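Local structure of RNA-dependent RNA Polymerase (Bombyx mori cytoplasmic polyhedrosis virus, 6TZ0) at residues P83-L88 / H99-L104; S93-G98 / T349-D354. The protein catalyses RNA-templated RNA synthesis in a double-stranded RNA virus, making plus strands during transcription and complementary minus strands during genome replication. One frame throughout, in Å; residues are numbered along the deposited sequence.

Contact 1: P83-L88 / H99-L104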
loop_
_atom_site.group_PDB
_atom_site.type_symbol
_atom_site.label_atom_id
_atom_site.label_comp_id
_atom_site.label_asym_id
_atom_site.label_seq_id
_atom_site.Cartn_x
_atom_site.Cartn_y
_atom_site.Cartn_z
ATOM N N PRO A 83 8.304 -35.904 -3.630
ATOM C CA PRO A 83 8.307 -35.050 -2.433
ATOM C C PRO A 83 9.567 -34.215 -2.260
ATOM O O PRO A 83 9.586 -33.345 -1.383
ATOM C CB PRO A 83 8.153 -36.055 -1.288
ATOM C CG PRO A 83 8.709 -37.317 -1.830
ATOM C CD PRO A 83 8.365 -37.334 -3.285
ATOM N N SER A 84 10.609 -34.439 -3.054
ATOM C CA SER A 84 11.800 -33.604 -3.003
ATOM C C SER A 84 11.696 -32.381 -3.901
ATOM O O SER A 84 12.669 -31.632 -4.010
ATOM C CB SER A 84 13.042 -34.414 -3.380
ATOM O OG SER A 84 13.018 -34.776 -4.745
ATOM N N ASP A 85 10.553 -32.168 -4.558
ATOM C CA ASP A 85 10.326 -30.906 -5.248
ATOM C C ASP A 85 10.036 -29.778 -4.274
ATOM O O ASP A 85 10.242 -28.609 -4.616
ATOM C CB ASP A 85 9.162 -31.016 -6.232
ATOM C CG ASP A 85 9.466 -31.915 -7.405
ATOM O OD1 ASP A 85 10.652 -32.073 -7.755
ATOM O OD2 ASP A 85 8.508 -32.453 -7.990
ATOM N N TYR A 86 9.563 -30.098 -3.076
ATOM C CA TYR A 86 9.287 -29.107 -2.040
ATOM C C TYR A 86 9.991 -29.523 -0.755
ATOM O O TYR A 86 9.351 -29.997 0.189
ATOM C CB TYR A 86 7.782 -28.966 -1.829
ATOM C CG TYR A 86 7.054 -28.520 -3.076
ATOM C CD1 TYR A 86 7.033 -27.187 -3.453
ATOM C CD2 TYR A 86 6.406 -29.441 -3.888
ATOM C CE1 TYR A 86 6.382 -26.782 -4.597
ATOM C CE2 TYR A 86 5.750 -29.046 -5.031
ATOM C CZ TYR A 86 5.741 -27.716 -5.381
ATOM O OH TYR A 86 5.084 -27.313 -6.519
ATOM N N PRO A 87 11.311 -29.364 -0.684
ATOM C CA PRO A 87 12.059 -29.865 0.470
ATOM C C PRO A 87 11.879 -28.968 1.687
ATOM O O PRO A 87 11.324 -27.874 1.618
ATOM C CB PRO A 87 13.506 -29.837 -0.017
ATOM C CG PRO A 87 13.532 -28.734 -0.979
ATOM C CD PRO A 87 12.207 -28.723 -1.663
ATOM N N LEU A 88 12.364 -29.459 2.817
ATOM C CA LEU A 88 12.369 -28.703 4.056
ATOM C C LEU A 88 13.792 -28.629 4.590
ATOM O O LEU A 88 14.723 -29.208 4.028
ATOM C CB LEU A 88 11.446 -29.330 5.101
ATOM C CG LEU A 88 9.961 -29.453 4.781
ATOM C CD1 LEU A 88 9.237 -30.020 5.978
ATOM C CD2 LEU A 88 9.387 -28.127 4.377
ATOM N N HIS A 99 15.693 -23.618 -2.618
ATOM C CA HIS A 99 14.743 -24.594 -3.117
ATOM C C HIS A 99 14.293 -24.161 -4.501
ATOM O O HIS A 99 14.024 -22.979 -4.735
ATOM C CB HIS A 99 13.556 -24.778 -2.158
ATOM C CG HIS A 99 12.715 -23.557 -1.968
ATOM N ND1 HIS A 99 13.051 -22.550 -1.093
ATOM C CD2 HIS A 99 11.530 -23.199 -2.516
ATOM C CE1 HIS A 99 12.117 -21.616 -1.122
ATOM N NE2 HIS A 99 11.184 -21.985 -1.978
ATOM N N LYS A 100 14.245 -25.130 -5.415
ATOM C CA LYS A 100 14.185 -24.821 -6.838
ATOM C C LYS A 100 12.830 -24.260 -7.246
ATOM O O LYS A 100 12.759 -23.328 -8.054
ATOM C CB LYS A 100 14.522 -26.071 -7.648
ATOM C CG LYS A 100 14.552 -25.854 -9.146
ATOM C CD LYS A 100 14.995 -27.102 -9.881
ATOM C CE LYS A 100 16.478 -27.345 -9.665
ATOM N NZ LYS A 100 17.300 -26.261 -10.265
ATOM N N TYR A 101 11.749 -24.793 -6.698
ATOM C CA TYR A 101 10.414 -24.471 -7.174
ATOM C C TYR A 101 9.679 -23.629 -6.145
ATOM O O TYR A 101 9.677 -23.957 -4.956
ATOM C CB TYR A 101 9.629 -25.746 -7.476
ATOM C CG TYR A 101 10.299 -26.588 -8.526
ATOM C CD1 TYR A 101 10.240 -26.231 -9.864
ATOM C CD2 TYR A 101 11.001 -27.731 -8.179
ATOM C CE1 TYR A 101 10.860 -26.990 -10.826
ATOM C CE2 TYR A 101 11.624 -28.496 -9.130
ATOM C CZ TYR A 101 11.549 -28.121 -10.454
ATOM O OH TYR A 101 12.161 -28.877 -11.422
ATOM N N ASP A 102 9.060 -22.548 -6.609
ATOM C CA ASP A 102 8.180 -21.736 -5.787
ATOM C C ASP A 102 6.731 -21.850 -6.217
ATOM O O ASP A 102 5.863 -21.223 -5.605
ATOM C CB ASP A 102 8.605 -20.266 -5.835
ATOM C CG ASP A 102 9.927 -20.021 -5.155
ATOM O OD1 ASP A 102 10.268 -20.784 -4.232
ATOM O OD2 ASP A 102 10.621 -19.059 -5.533
ATOM N N TYR A 103 6.448 -22.620 -7.263
ATOM C CA TYR A 103 5.120 -22.684 -7.841
ATOM C C TYR A 103 4.762 -24.143 -8.086
ATOM O O TYR A 103 5.494 -25.056 -7.695
ATOM C CB TYR A 103 5.053 -21.821 -9.109
ATOM C CG TYR A 103 5.137 -20.333 -8.823
ATOM C CD1 TYR A 103 4.001 -19.599 -8.531
ATOM C CD2 TYR A 103 6.356 -19.675 -8.806
ATOM C CE1 TYR A 103 4.066 -18.257 -8.255
ATOM C CE2 TYR A 103 6.437 -18.329 -8.519
ATOM C CZ TYR A 103 5.286 -17.626 -8.245
ATOM O OH TYR A 103 5.344 -16.285 -7.965
ATOM N N LEU A 104 3.621 -24.365 -8.732
ATOM C CA LEU A 104 3.064 -25.703 -8.894
ATOM C C LEU A 104 3.837 -26.466 -9.963
ATOM O O LEU A 104 3.800 -26.106 -11.143
ATOM C CB LEU A 104 1.579 -25.595 -9.238
ATOM C CG LEU A 104 0.594 -26.769 -9.211
ATOM C CD1 LEU A 104 0.522 -27.454 -10.535
ATOM C CD2 LEU A 104 1.002 -27.781 -8.160
#

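Contact 2: S93-G98 / T349-D354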
loop_
_atom_site.group_PDB
_atom_site.type_symbol
_atom_site.label_atom_id
_atom_site.label_comp_id
_atom_site.label_asym_id
_atom_site.label_seq_id
_atom_site.Cartn_x
_atom_site.Cartn_y
_atom_site.Cartn_z
ATOM N N SER A 93 11.578 -26.094 10.321
ATOM C CA SER A 93 10.953 -24.862 10.772
ATOM C C SER A 93 10.423 -24.043 9.610
ATOM O O SER A 93 9.504 -23.241 9.792
ATOM C CB SER A 93 11.954 -24.044 11.586
ATOM O OG SER A 93 13.080 -23.697 10.807
ATOM N N PHE A 94 10.981 -24.249 8.421
ATOM C CA PHE A 94 10.568 -23.568 7.203
ATOM C C PHE A 94 11.065 -24.431 6.046
ATOM O O PHE A 94 11.751 -25.433 6.257
ATOM C CB PHE A 94 11.115 -22.129 7.178
ATOM C CG PHE A 94 10.542 -21.266 6.095
ATOM C CD1 PHE A 94 9.226 -20.846 6.154
ATOM C CD2 PHE A 94 11.320 -20.870 5.022
ATOM C CE1 PHE A 94 8.693 -20.059 5.158
ATOM C CE2 PHE A 94 10.792 -20.086 4.021
ATOM C CZ PHE A 94 9.477 -19.678 4.093
ATOM N N PHE A 95 10.682 -24.059 4.823
ATOM C CA PHE A 95 11.247 -24.658 3.621
ATOM C C PHE A 95 12.754 -24.441 3.548
ATOM O O PHE A 95 13.321 -23.565 4.206
ATOM C CB PHE A 95 10.619 -24.068 2.361
ATOM C CG PHE A 95 9.209 -24.495 2.122
ATOM C CD1 PHE A 95 8.933 -25.750 1.611
ATOM C CD2 PHE A 95 8.157 -23.629 2.363
ATOM C CE1 PHE A 95 7.634 -26.149 1.377
ATOM C CE2 PHE A 95 6.854 -24.022 2.124
ATOM C CZ PHE A 95 6.595 -25.282 1.630
ATOM N N LYS A 96 13.399 -25.247 2.712
ATOM C CA LYS A 96 14.842 -25.188 2.545
ATOM C C LYS A 96 15.238 -23.870 1.882
ATOM O O LYS A 96 14.447 -23.253 1.163
ATOM C CB LYS A 96 15.316 -26.389 1.720
ATOM C CG LYS A 96 16.808 -26.656 1.729
ATOM C CD LYS A 96 17.147 -27.910 0.956
ATOM C CE LYS A 96 18.634 -28.179 0.996
ATOM N NZ LYS A 96 18.981 -29.418 0.258
ATOM N N GLN A 97 16.461 -23.422 2.171
ATOM C CA GLN A 97 16.982 -22.137 1.724
ATOM C C GLN A 97 17.033 -22.006 0.210
ATOM O O GLN A 97 16.307 -21.195 -0.372
ATOM C CB GLN A 97 18.380 -21.935 2.286
ATOM C CG GLN A 97 19.017 -20.635 1.902
ATOM C CD GLN A 97 20.430 -20.542 2.400
ATOM O OE1 GLN A 97 20.937 -21.452 3.043
ATOM N NE2 GLN A 97 21.084 -19.457 2.077
ATOM N N GLY A 98 17.877 -22.794 -0.441
ATOM C CA GLY A 98 17.845 -22.806 -1.883
ATOM C C GLY A 98 16.957 -23.928 -2.362
ATOM O O GLY A 98 17.407 -25.068 -2.504
ATOM N N THR A 349 2.066 -18.618 -0.067
ATOM C CA THR A 349 2.954 -17.509 0.251
ATOM C C THR A 349 4.197 -17.936 1.017
ATOM O O THR A 349 5.166 -17.170 1.066
ATOM C CB THR A 349 2.191 -16.452 1.035
ATOM O OG1 THR A 349 3.092 -15.422 1.456
ATOM C CG2 THR A 349 1.538 -17.070 2.207
ATOM N N GLU A 350 4.209 -19.142 1.592
ATOM C CA GLU A 350 5.441 -19.667 2.166
ATOM C C GLU A 350 6.475 -19.959 1.087
ATOM O O GLU A 350 7.677 -19.970 1.368
ATOM C CB GLU A 350 5.164 -20.940 2.961
ATOM C CG GLU A 350 4.238 -20.804 4.157
ATOM C CD GLU A 350 2.781 -21.047 3.803
ATOM O OE1 GLU A 350 2.489 -21.309 2.621
ATOM O OE2 GLU A 350 1.929 -21.006 4.710
ATOM N N LEU A 351 6.029 -20.208 -0.144
ATOM C CA LEU A 351 6.953 -20.497 -1.231
ATOM C C LEU A 351 7.514 -19.232 -1.864
ATOM O O LEU A 351 8.664 -19.229 -2.307
ATOM C CB LEU A 351 6.263 -21.350 -2.293
ATOM C CG LEU A 351 5.914 -22.787 -1.911
ATOM C CD1 LEU A 351 5.100 -23.441 -3.002
ATOM C CD2 LEU A 351 7.177 -23.577 -1.643
ATOM N N SER A 352 6.731 -18.160 -1.910
ATOM C CA SER A 352 7.152 -16.914 -2.531
ATOM C C SER A 352 7.648 -15.888 -1.527
ATOM O O SER A 352 8.073 -14.799 -1.932
ATOM C CB SER A 352 6.004 -16.317 -3.341
ATOM O OG SER A 352 6.369 -15.065 -3.893
ATOM N N LEU A 353 7.613 -16.213 -0.235
ATOM C CA LEU A 353 7.992 -15.258 0.796
ATOM C C LEU A 353 9.488 -14.983 0.785
ATOM O O LEU A 353 9.921 -13.864 1.072
ATOM C CB LEU A 353 7.528 -15.789 2.151
ATOM C CG LEU A 353 7.593 -14.990 3.444
ATOM C CD1 LEU A 353 6.376 -15.343 4.254
ATOM C CD2 LEU A 353 8.833 -15.365 4.222
ATOM N N ASP A 354 10.294 -15.982 0.437
ATOM C CA ASP A 354 11.739 -15.801 0.450
ATOM C C ASP A 354 12.219 -15.017 -0.765
ATOM O O ASP A 354 13.371 -14.580 -0.800
ATOM C CB ASP A 354 12.418 -17.168 0.512
ATOM C CG ASP A 354 13.828 -17.108 1.057
ATOM O OD1 ASP A 354 14.275 -16.026 1.470
ATOM O OD2 ASP A 354 14.499 -18.160 1.075
#

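Contact 1: P83-L88 / H99-L104
Tyr86 reaches across to the backbone of Tyr103 and so gives this pairing of two segments, both from the connection between helices 73-76 and 121-134, its one cross-segment hydrogen bond. Its OH donates to Tyr103 O at 2.6 Å, with a C=O...donor angle of 134° and the donor tilted 30° out of the carbonyl plane. The acceptor in turn lies at the ring edge, in the plane of the phenol. CG of Tyr86 is anti to its own carbonyl carbon, beside the backbone N. The hydroxyl oxygen of Tyr86 also lies 3.5 Å from Leu104 CA. There Val105 N gives it a second hydrogen bond, so the phenol oxygen bridges Tyr103 O and Val105 N, on either side of Leu104 in sequence.

The Tyr101 ring crosses Asp85 obliquely, meeting both its backbone and its carboxylate. Asp85 O sits near the ring plane at the edge, 3.7 Å from Tyr101 CD2, while Asp85 OD1 is 4.0 Å from Tyr101 CE2; carboxylate and ring planes are 72° apart. Both polar ends are settled by outside partners: Asp85 OD2 forms a salt bridge with Lys79, and Tyr101 OH is hydrogen-bonded to Asp240. Lys100 CG lies over the centre of one Tyr101 face. A smaller apolar touch, Pro87 CG on His99 CB at 4.1 Å, extends the contact.

Two tyrosines thus span neighbouring parts of one connection, Tyr86 by a hydrogen bond to a carbonyl and Tyr101 by ring contacts. Leu104 packs on Leu132 of helix 121-134, while Tyr101 and Tyr103 lie against helix 242-248.

Contact 2: S93-G98 / T349-D354
Phe95 turns one ring face to Leu351 and an edge to Glu350, and together with Phe94 it forms the tight part of the contact. Leu351 CD2 stands 3.8 Å from the centroid of the Phe95 ring, 15° off its normal, as a CH-pi contact. Glu350 CB lies in the ring plane at the edge, 3.6 Å from Phe95 CE2; the chain bends at chi2 (91°), which carries CD off to one side. CG of Phe94 is anti to its backbone N (chi1 -169°). The ring meets the helix obliquely through CZ, which is 3.3 Å from Glu350 O and 4.4 Å from Leu353 CD2, and Arg500 of viral structural protein 4 forms a cation-pi contact with it.

Packing thins toward Gln97, where the nearest approach is Gln97 O to Asp354 OD2 at 3.8 Å, with no hydrogen bond assigned. On this partly exposed side Arg469 of viral structural protein 4 makes a long, weak ion pair with Asp354.

Phe627 meets the Phe95 ring edge-to-face, and helix 349-356 rests on strands 620-624 and 474-477. Two phenylalanines from a loop packed on a helix join the N-terminal region to the central polymerase domain, which probably has the fingers-palm-thumb, right-hand architecture of RNA-dependent RNA polymerases.

How the contacts relate
From the N terminus, the chain passes 83-88, runs through 93-98 and directly into 99-104, where contact 1 closes a short loop with ten intervening residues. Contact 2 begins within that loop but ends at 349-354, some 250 residues on, so the two closures cross. Their centres are 9 Å apart, and Phe95 helps join them: its CD1 lies 3.7 Å from Leu88 CD2, while Leu351 packs on Tyr86. Contact 1 joins two parts of the N-terminal connection, whereas contact 2 packs it against helix 349-356 of the central polymerase domain. Near Tyr103 this ensemble approaches Arg485, seen to bind UTP, with side chains about 4 Å apart.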